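B-agarase (Agarivorans gilvus, PDB 5Z6P) probably hydrolyses beta-glycosidic bonds of agarose as a glycoside hydrolase of family 50. Local coordinates at residues Ala311-Ile316 and Thr394-Ala399; Asp372-His377 and Tyr398-Gln403; Ile718-Thr723 and Tyr732-Val737. One frame throughout, in Å; residues are numbered along the deposited sequence.

Contact 1: Ala311-Ile316 and Thr394-Ala399; sequences ANTSTI and TYSFYA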
loop_
_atom_site.group_PDB
_atom_site.type_symbol
_atom_site.label_atom_id
_atom_site.label_comp_id
_atom_site.label_asym_id
_atom_site.label_seq_id
_atom_site.Cartn_x
_atom_site.Cartn_y
_atom_site.Cartn_z
ATOM N N ALA A 311 8.028 -10.488 -11.839
ATOM C CA ALA A 311 7.612 -11.474 -10.846
ATOM C C ALA A 311 6.245 -11.217 -10.223
ATOM O O ALA A 311 5.623 -12.137 -9.708
ATOM C CB ALA A 311 8.663 -11.562 -9.751
ATOM N N ASN A 312 5.776 -9.973 -10.252
ATOM C CA ASN A 312 4.492 -9.659 -9.639
ATOM C C ASN A 312 3.328 -9.612 -10.649
ATOM O O ASN A 312 2.206 -9.286 -10.267
ATOM C CB ASN A 312 4.559 -8.315 -8.873
ATOM C CG ASN A 312 5.406 -8.382 -7.593
ATOM O OD1 ASN A 312 6.526 -8.871 -7.594
ATOM N ND2 ASN A 312 4.864 -7.859 -6.509
ATOM N N THR A 313 3.592 -9.962 -11.914
ATOM C CA THR A 313 2.586 -9.919 -12.983
ATOM C C THR A 313 1.789 -11.240 -13.193
ATOM O O THR A 313 0.820 -11.285 -13.940
ATOM C CB THR A 313 3.251 -9.524 -14.333
ATOM O OG1 THR A 313 4.192 -10.528 -14.743
ATOM C CG2 THR A 313 3.992 -8.201 -14.185
ATOM N N SER A 314 2.175 -12.309 -12.523
ATOM C CA SER A 314 1.491 -13.576 -12.736
ATOM C C SER A 314 0.137 -13.623 -12.028
ATOM O O SER A 314 -0.073 -12.971 -11.016
ATOM C CB SER A 314 2.370 -14.738 -12.287
ATOM O OG SER A 314 2.261 -14.943 -10.896
ATOM N N THR A 315 -0.782 -14.382 -12.608
ATOM C CA THR A 315 -2.129 -14.544 -12.094
ATOM C C THR A 315 -2.534 -16.038 -12.140
ATOM O O THR A 315 -2.050 -16.798 -12.978
ATOM C CB THR A 315 -3.118 -13.664 -12.906
ATOM O OG1 THR A 315 -4.386 -13.616 -12.255
ATOM C CG2 THR A 315 -3.285 -14.197 -14.341
ATOM N N ILE A 316 -3.414 -16.457 -11.242
ATOM C CA ILE A 316 -3.837 -17.852 -11.172
ATOM C C ILE A 316 -4.759 -18.213 -12.351
ATOM O O ILE A 316 -5.737 -17.513 -12.616
ATOM C CB ILE A 316 -4.553 -18.143 -9.839
ATOM C CG1 ILE A 316 -3.547 -18.111 -8.683
ATOM C CG2 ILE A 316 -5.282 -19.480 -9.884
ATOM C CD1 ILE A 316 -2.567 -19.276 -8.670
ATOM N N THR A 394 0.034 -20.645 -12.969
ATOM C CA THR A 394 -0.122 -19.216 -13.168
ATOM C C THR A 394 0.197 -18.824 -14.592
ATOM O O THR A 394 0.767 -19.606 -15.360
ATOM C CB THR A 394 0.790 -18.392 -12.230
ATOM O OG1 THR A 394 2.164 -18.626 -12.559
ATOM C CG2 THR A 394 0.534 -18.748 -10.779
ATOM N N TYR A 395 -0.163 -17.594 -14.938
ATOM C CA TYR A 395 0.207 -17.069 -16.224
ATOM C C TYR A 395 0.458 -15.580 -16.110
ATOM O O TYR A 395 -0.214 -14.892 -15.361
ATOM C CB TYR A 395 -0.878 -17.354 -17.261
ATOM C CG TYR A 395 -0.399 -17.135 -18.672
ATOM C CD1 TYR A 395 0.465 -18.039 -19.278
ATOM C CD2 TYR A 395 -0.784 -16.015 -19.395
ATOM C CE1 TYR A 395 0.911 -17.843 -20.574
ATOM C CE2 TYR A 395 -0.340 -15.815 -20.691
ATOM C CZ TYR A 395 0.505 -16.730 -21.275
ATOM O OH TYR A 395 0.953 -16.530 -22.564
ATOM N N SER A 396 1.441 -15.099 -16.852
ATOM C CA SER A 396 1.687 -13.667 -16.957
ATOM C C SER A 396 1.336 -13.188 -18.359
ATOM O O SER A 396 2.093 -13.392 -19.298
ATOM C CB SER A 396 3.136 -13.340 -16.626
ATOM O OG SER A 396 3.483 -12.050 -17.081
ATOM N N PHE A 397 0.171 -12.572 -18.497
ATOM C CA PHE A 397 -0.192 -11.906 -19.741
ATOM C C PHE A 397 0.776 -10.755 -20.063
ATOM O O PHE A 397 1.046 -10.470 -21.220
ATOM C CB PHE A 397 -1.637 -11.391 -19.681
ATOM C CG PHE A 397 -2.670 -12.479 -19.706
ATOM C CD1 PHE A 397 -3.131 -12.986 -20.915
ATOM C CD2 PHE A 397 -3.173 -13.013 -18.528
ATOM C CE1 PHE A 397 -4.078 -14.008 -20.949
ATOM C CE2 PHE A 397 -4.130 -14.021 -18.560
ATOM C CZ PHE A 397 -4.579 -14.514 -19.771
ATOM N N TYR A 398 1.326 -10.109 -19.043
ATOM C CA TYR A 398 2.277 -9.032 -19.312
ATOM C C TYR A 398 3.513 -9.553 -20.057
ATOM O O TYR A 398 3.943 -8.954 -21.042
ATOM C CB TYR A 398 2.697 -8.332 -18.018
ATOM C CG TYR A 398 3.533 -7.086 -18.232
ATOM C CD1 TYR A 398 2.945 -5.888 -18.608
ATOM C CD2 TYR A 398 4.906 -7.113 -18.048
ATOM C CE1 TYR A 398 3.708 -4.753 -18.805
ATOM C CE2 TYR A 398 5.669 -5.992 -18.230
ATOM C CZ TYR A 398 5.070 -4.813 -18.604
ATOM O OH TYR A 398 5.838 -3.687 -18.781
ATOM N N ALA A 399 4.056 -10.681 -19.596
ATOM C CA ALA A 399 5.197 -11.313 -20.249
ATOM C C ALA A 399 4.835 -11.698 -21.682
ATOM O O ALA A 399 5.628 -11.498 -22.596
ATOM C CB ALA A 399 5.670 -12.538 -19.461
HETATM O O HOH W 1 -0.721 -11.160 -16.306
#
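T315 and Y395 form an antiparallel hydrogen-bonded pair whose two backbone bonds, T315 N to Y395 O at 2.9 Å and Y395 N to T315 O at 2.8 Å, join strand 315-325 to strand 388-395. CA-H groups add to both acceptors: S314 CA approaches Y395 O, and T394 CA lies 3.1 Å from T315 O. In the adjoining non-hydrogen-bonded pair, I316 and T394, the side chains diverge at their roots, yet I316 CD1 swings back to meet T394 CG2 at 3.8 Å. Past the ladder, the hydroxyl of S396 is gripped twice. It stands anti to its own backbone N (chi1 163°), where it donates to T313 OG1 at 2.9 Å and, as N-cap of the helix that follows, accepts the amide of A399 over a nearly straight bond of 162°. T313 OG1 is bound in addition by L310 O, so the cap is tied to the loop before the strand. The methyl side of T313 faces the helix: its CB packs on Y398 CB at 3.9 Å, and CG2 sits obliquely to the Y398 ring. T315 CG2 comes to the edge of the F397 ring, while Y395 CD2 lies over the centre of one face of that ring. A water donates to T313 O and weakly accepts from F397 N. Strand 388-395 runs between strands 315-325 and 378-384 in a three-stranded antiparallel sheet and leads through the N-cap S396 into helix 397-406; S314 and T315 reach across to the loop of T723, G724 and S726.

Contact 2: Asp372-His377 and Tyr398-Gln403; sequences DPLAEH and YAANLQ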
loop_
_atom_site.group_PDB
_atom_site.type_symbol
_atom_site.label_atom_id
_atom_site.label_comp_id
_atom_site.label_asym_id
_atom_site.label_seq_id
_atom_site.Cartn_x
_atom_site.Cartn_y
_atom_site.Cartn_z
ATOM N N ASP A 372 2.278 -23.904 -27.637
ATOM C CA ASP A 372 2.323 -22.530 -28.139
ATOM C C ASP A 372 3.565 -21.862 -27.564
ATOM O O ASP A 372 3.841 -22.013 -26.385
ATOM C CB ASP A 372 1.040 -21.791 -27.731
ATOM C CG ASP A 372 0.925 -20.389 -28.320
ATOM O OD1 ASP A 372 1.927 -19.660 -28.419
ATOM O OD2 ASP A 372 -0.204 -19.996 -28.659
ATOM N N PRO A 373 4.338 -21.143 -28.391
ATOM C CA PRO A 373 5.510 -20.435 -27.850
ATOM C C PRO A 373 5.189 -19.500 -26.664
ATOM O O PRO A 373 6.052 -19.263 -25.815
ATOM C CB PRO A 373 6.014 -19.625 -29.046
ATOM C CG PRO A 373 5.570 -20.414 -30.232
ATOM C CD PRO A 373 4.253 -21.038 -29.859
ATOM N N LEU A 374 3.968 -18.985 -26.616
ATOM C CA LEU A 374 3.549 -18.125 -25.516
ATOM C C LEU A 374 3.221 -18.916 -24.242
ATOM O O LEU A 374 2.896 -18.327 -23.217
ATOM C CB LEU A 374 2.350 -17.280 -25.929
ATOM C CG LEU A 374 2.582 -16.255 -27.040
ATOM C CD1 LEU A 374 1.277 -15.622 -27.446
ATOM C CD2 LEU A 374 3.612 -15.188 -26.641
ATOM N N ALA A 375 3.326 -20.241 -24.299
ATOM C CA ALA A 375 3.179 -21.080 -23.095
ATOM C C ALA A 375 4.385 -20.932 -22.182
ATOM O O ALA A 375 4.351 -21.346 -21.031
ATOM C CB ALA A 375 2.986 -22.554 -23.462
ATOM N N GLU A 376 5.448 -20.351 -22.718
ATOM C CA GLU A 376 6.635 -20.010 -21.953
ATOM C C GLU A 376 6.313 -19.228 -20.679
ATOM O O GLU A 376 7.079 -19.234 -19.720
ATOM C CB GLU A 376 7.587 -19.193 -22.833
ATOM C CG GLU A 376 8.864 -18.755 -22.158
ATOM C CD GLU A 376 9.793 -19.924 -21.865
ATOM O OE1 GLU A 376 9.723 -20.931 -22.590
ATOM O OE2 GLU A 376 10.589 -19.833 -20.909
ATOM N N HIS A 377 5.178 -18.539 -20.677
ATOM C CA HIS A 377 4.856 -17.641 -19.586
ATOM C C HIS A 377 3.923 -18.267 -18.570
ATOM O O HIS A 377 3.437 -17.581 -17.680
ATOM C CB HIS A 377 4.275 -16.344 -20.153
ATOM C CG HIS A 377 5.091 -15.801 -21.281
ATOM N ND1 HIS A 377 6.374 -15.339 -21.106
ATOM C CD2 HIS A 377 4.845 -15.742 -22.608
ATOM C CE1 HIS A 377 6.870 -14.978 -22.272
ATOM N NE2 HIS A 377 5.959 -15.212 -23.200
ATOM N N TYR A 398 1.326 -10.109 -19.043
ATOM C CA TYR A 398 2.277 -9.032 -19.312
ATOM C C TYR A 398 3.513 -9.553 -20.057
ATOM O O TYR A 398 3.943 -8.954 -21.042
ATOM C CB TYR A 398 2.697 -8.332 -18.018
ATOM C CG TYR A 398 3.533 -7.086 -18.232
ATOM C CD1 TYR A 398 2.945 -5.888 -18.608
ATOM C CD2 TYR A 398 4.906 -7.113 -18.048
ATOM C CE1 TYR A 398 3.708 -4.753 -18.805
ATOM C CE2 TYR A 398 5.669 -5.992 -18.230
ATOM C CZ TYR A 398 5.070 -4.813 -18.604
ATOM O OH TYR A 398 5.838 -3.687 -18.781
ATOM N N ALA A 399 4.056 -10.681 -19.596
ATOM C CA ALA A 399 5.197 -11.313 -20.249
ATOM C C ALA A 399 4.835 -11.698 -21.682
ATOM O O ALA A 399 5.628 -11.498 -22.596
ATOM C CB ALA A 399 5.670 -12.538 -19.461
ATOM N N ALA A 400 3.626 -12.227 -21.859
ATOM C CA ALA A 400 3.138 -12.644 -23.179
ATOM C C ALA A 400 3.074 -11.451 -24.106
ATOM O O ALA A 400 3.479 -11.556 -25.256
ATOM C CB ALA A 400 1.764 -13.303 -23.085
ATOM N N ASN A 401 2.573 -10.325 -23.593
ATOM C CA ASN A 401 2.484 -9.100 -24.378
ATOM C C ASN A 401 3.861 -8.513 -24.697
ATOM O O ASN A 401 4.054 -7.929 -25.754
ATOM C CB ASN A 401 1.594 -8.071 -23.669
ATOM C CG ASN A 401 0.135 -8.504 -23.620
ATOM O OD1 ASN A 401 -0.368 -9.119 -24.548
ATOM N ND2 ASN A 401 -0.544 -8.196 -22.526
ATOM N N LEU A 402 4.825 -8.680 -23.802
ATOM C CA LEU A 402 6.188 -8.316 -24.135
ATOM C C LEU A 402 6.694 -9.113 -25.353
ATOM O O LEU A 402 7.306 -8.555 -26.269
ATOM C CB LEU A 402 7.113 -8.531 -22.943
ATOM C CG LEU A 402 6.866 -7.656 -21.711
ATOM C CD1 LEU A 402 8.007 -7.826 -20.711
ATOM C CD2 LEU A 402 6.685 -6.190 -22.099
ATOM N N GLN A 403 6.436 -10.418 -25.361
ATOM C CA GLN A 403 6.871 -11.253 -26.473
ATOM C C GLN A 403 6.121 -10.887 -27.767
ATOM O O GLN A 403 6.733 -10.779 -28.827
ATOM C CB GLN A 403 6.688 -12.737 -26.148
ATOM C CG GLN A 403 7.223 -13.641 -27.240
ATOM C CD GLN A 403 7.304 -15.088 -26.832
ATOM O OE1 GLN A 403 6.998 -15.445 -25.698
ATOM N NE2 GLN A 403 7.719 -15.936 -27.764
HETATM O O HOH W 2 8.306 -18.504 -26.222
#
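H377 lays its imidazole against the first turns of helix 397-406, and its atoms meet A399, A400 and Q403 in turn. CB rests on A399 CB at 4.1 Å. With CG beside the backbone N (chi1 -47°), the ring turns toward the helix: ND1 presses on the A399 methyl at 3.3 Å, while CD2 lies 3.6 Å from A400 CA. One ring face covers the peptide joining these alanines, A399 C over its centre and A400 N nearer the rim; the opposite face is backed by E376 CB. At the tip, NE2 donates to Q403 OE1 at 2.7 Å in a bent bond, within the amide's carbonyl plane but 19° out of the ring's own plane, with the two planes 80° apart. Q403 can extend this far because its chain is stretched beyond CG. L374 CD2 touches the same amide from another direction, 3.5 Å from OE1, and Q403 NE2 donates to a water whose further link to P373 O is doubtful. The 3-10 segment 373-377 opens with an Asx turn, D372 OD1 accepting from L374 N at 2.8 Å. This is packing of a 3-10 turn on a helix flank, with a histidine-glutamine bond as its polar clasp, at the partly exposed entry to strand 378-384.

Contact 3: Ile718-Thr723 and Tyr732-Val737; sequences IDSPIT and YNIGFV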
loop_
_atom_site.group_PDB
_atom_site.type_symbol
_atom_site.label_atom_id
_atom_site.label_comp_id
_atom_site.label_asym_id
_atom_site.label_seq_id
_atom_site.Cartn_x
_atom_site.Cartn_y
_atom_site.Cartn_z
ATOM N N ILE A 718 3.597 -1.451 -13.335
ATOM C CA ILE A 718 2.625 -2.222 -14.125
ATOM C C ILE A 718 1.300 -2.397 -13.385
ATOM O O ILE A 718 1.302 -2.680 -12.195
ATOM C CB ILE A 718 3.211 -3.617 -14.473
ATOM C CG1 ILE A 718 4.568 -3.466 -15.177
ATOM C CG2 ILE A 718 2.238 -4.454 -15.295
ATOM C CD1 ILE A 718 5.449 -4.679 -15.050
ATOM N N ASP A 719 0.175 -2.216 -14.079
ATOM C CA ASP A 719 -1.127 -2.630 -13.551
ATOM C C ASP A 719 -1.050 -4.007 -12.851
ATOM O O ASP A 719 -0.344 -4.896 -13.334
ATOM C CB ASP A 719 -2.162 -2.706 -14.691
ATOM C CG ASP A 719 -3.035 -1.456 -14.801
ATOM O OD1 ASP A 719 -2.959 -0.585 -13.911
ATOM O OD2 ASP A 719 -3.822 -1.366 -15.777
ATOM N N SER A 720 -1.767 -4.180 -11.736
ATOM C CA SER A 720 -2.056 -5.524 -11.226
ATOM C C SER A 720 -2.829 -6.312 -12.280
ATOM O O SER A 720 -3.579 -5.721 -13.041
ATOM C CB SER A 720 -2.912 -5.502 -9.954
ATOM O OG SER A 720 -2.404 -4.673 -8.936
ATOM N N PRO A 721 -2.700 -7.653 -12.283
ATOM C CA PRO A 721 -3.627 -8.442 -13.109
ATOM C C PRO A 721 -5.052 -8.217 -12.642
ATOM O O PRO A 721 -5.261 -8.076 -11.449
ATOM C CB PRO A 721 -3.194 -9.894 -12.867
ATOM C CG PRO A 721 -1.820 -9.809 -12.329
ATOM C CD PRO A 721 -1.726 -8.505 -11.588
ATOM N N ILE A 722 -6.008 -8.167 -13.564
ATOM C CA ILE A 722 -7.403 -7.882 -13.211
ATOM C C ILE A 722 -7.963 -9.025 -12.377
ATOM O O ILE A 722 -8.844 -8.838 -11.535
ATOM C CB ILE A 722 -8.272 -7.647 -14.488
ATOM C CG1 ILE A 722 -7.815 -6.369 -15.199
ATOM C CG2 ILE A 722 -9.756 -7.549 -14.148
ATOM C CD1 ILE A 722 -8.469 -6.121 -16.536
ATOM N N THR A 723 -7.410 -10.213 -12.599
ATOM C CA THR A 723 -7.778 -11.412 -11.850
ATOM C C THR A 723 -6.921 -11.588 -10.591
ATOM O O THR A 723 -7.040 -12.570 -9.884
ATOM C CB THR A 723 -7.635 -12.665 -12.741
ATOM O OG1 THR A 723 -6.429 -12.549 -13.494
ATOM C CG2 THR A 723 -8.808 -12.785 -13.711
ATOM N N TYR A 732 -5.522 -4.214 -8.464
ATOM C CA TYR A 732 -5.833 -2.800 -8.540
ATOM C C TYR A 732 -5.406 -2.186 -9.851
ATOM O O TYR A 732 -4.355 -2.516 -10.382
ATOM C CB TYR A 732 -5.128 -2.017 -7.415
ATOM C CG TYR A 732 -5.236 -2.574 -6.020
ATOM C CD1 TYR A 732 -6.319 -3.353 -5.640
ATOM C CD2 TYR A 732 -4.259 -2.301 -5.073
ATOM C CE1 TYR A 732 -6.420 -3.850 -4.362
ATOM C CE2 TYR A 732 -4.349 -2.789 -3.780
ATOM C CZ TYR A 732 -5.440 -3.562 -3.433
ATOM O OH TYR A 732 -5.566 -4.067 -2.172
ATOM N N ASN A 733 -6.198 -1.237 -10.334
ATOM C CA ASN A 733 -5.759 -0.394 -11.435
ATOM C C ASN A 733 -4.765 0.653 -10.947
ATOM O O ASN A 733 -5.126 1.795 -10.792
ATOM C CB ASN A 733 -6.975 0.280 -12.117
ATOM C CG ASN A 733 -6.580 1.372 -13.095
ATOM O OD1 ASN A 733 -7.184 2.439 -13.116
ATOM N ND2 ASN A 733 -5.544 1.122 -13.881
ATOM N N ILE A 734 -3.511 0.264 -10.721
ATOM C CA ILE A 734 -2.524 1.202 -10.173
ATOM C C ILE A 734 -1.279 1.409 -11.023
ATOM O O ILE A 734 -0.383 2.140 -10.645
ATOM C CB ILE A 734 -2.065 0.759 -8.769
ATOM C CG1 ILE A 734 -1.519 -0.680 -8.810
ATOM C CG2 ILE A 734 -3.202 0.919 -7.793
ATOM C CD1 ILE A 734 -0.690 -1.059 -7.603
ATOM N N GLY A 735 -1.225 0.782 -12.186
ATOM C CA GLY A 735 -0.036 0.881 -12.988
ATOM C C GLY A 735 0.150 2.194 -13.730
ATOM O O GLY A 735 -0.804 2.923 -14.005
ATOM N N PHE A 736 1.401 2.478 -14.052
ATOM C CA PHE A 736 1.724 3.456 -15.082
ATOM C C PHE A 736 1.480 2.882 -16.471
ATOM O O PHE A 736 1.144 3.621 -17.394
ATOM C CB PHE A 736 3.166 3.930 -14.953
ATOM C CG PHE A 736 3.278 5.283 -14.330
ATOM C CD1 PHE A 736 2.920 5.473 -13.008
ATOM C CD2 PHE A 736 3.700 6.374 -15.077
ATOM C CE1 PHE A 736 2.995 6.726 -12.433
ATOM C CE2 PHE A 736 3.778 7.627 -14.514
ATOM C CZ PHE A 736 3.426 7.808 -13.190
ATOM N N VAL A 737 1.643 1.567 -16.603
ATOM C CA VAL A 737 1.354 0.889 -17.861
ATOM C C VAL A 737 0.308 -0.206 -17.676
ATOM O O VAL A 737 0.206 -0.801 -16.617
ATOM C CB VAL A 737 2.624 0.299 -18.496
ATOM C CG1 VAL A 737 3.696 1.356 -18.613
ATOM C CG2 VAL A 737 3.143 -0.911 -17.726
#
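D719 OD1 accepts two hydrogen bonds from the turn opposite, the backbone amide of G735 at 2.8 Å and N733 ND2 at 3.1 Å. The amide arrives on the anti side of the carboxylate and ND2 on the syn side, from opposite faces of its plane, with the N733 amide plane turned 75° from that of the carboxylate. D719 OD2 is bound by Y744 OH, so both oxygens are held and the rotation of this buried group is fixed. With CG trans to the backbone N (chi1 169°), the N733 amide swings back toward D719, and its OD1 is occupied by Q689 and A673. N733 is also the centre of an inverse gamma turn. The backbone N of D719 donates to V737 O at 2.9 Å in a nearly straight bond (173°). Next to this bond G735 CA comes within 3.6 Å of I718 C, and I718 CG1 meets V737 CG2 at 3.9 Å. Farther on, S720 OG weakly accepts from Y732 N, its stronger partner being E730, and S720 N donates weakly to Y732 O. Both segments belong to the long loop between strand 709-714 and helix 745-762; Y398 of helix 397-406 covers I718 and V737, while F736 packs on helix 745-762.

How the contacts relate
From the N terminus, the chain leaves strand 299-305 and enters the first segment of contact 1, which closes a long excursion when 394-399 returns to it. Within that excursion 372-377 leads into the hairpin of strands 378-384 and 388-395; contact 2 opens here and ends on the same stretch as contact 1, at helix 397-406. They share Y398 and A399 and touch directly, Y395 OH bonding L374 O. Contact 3 closes a short loop much later, in series with both. It is nevertheless adjacent: T723 OG1 meets T315 OG1, and P721 CG packs near T313 O, tying the three-stranded sheet to the loop after strand 709-714.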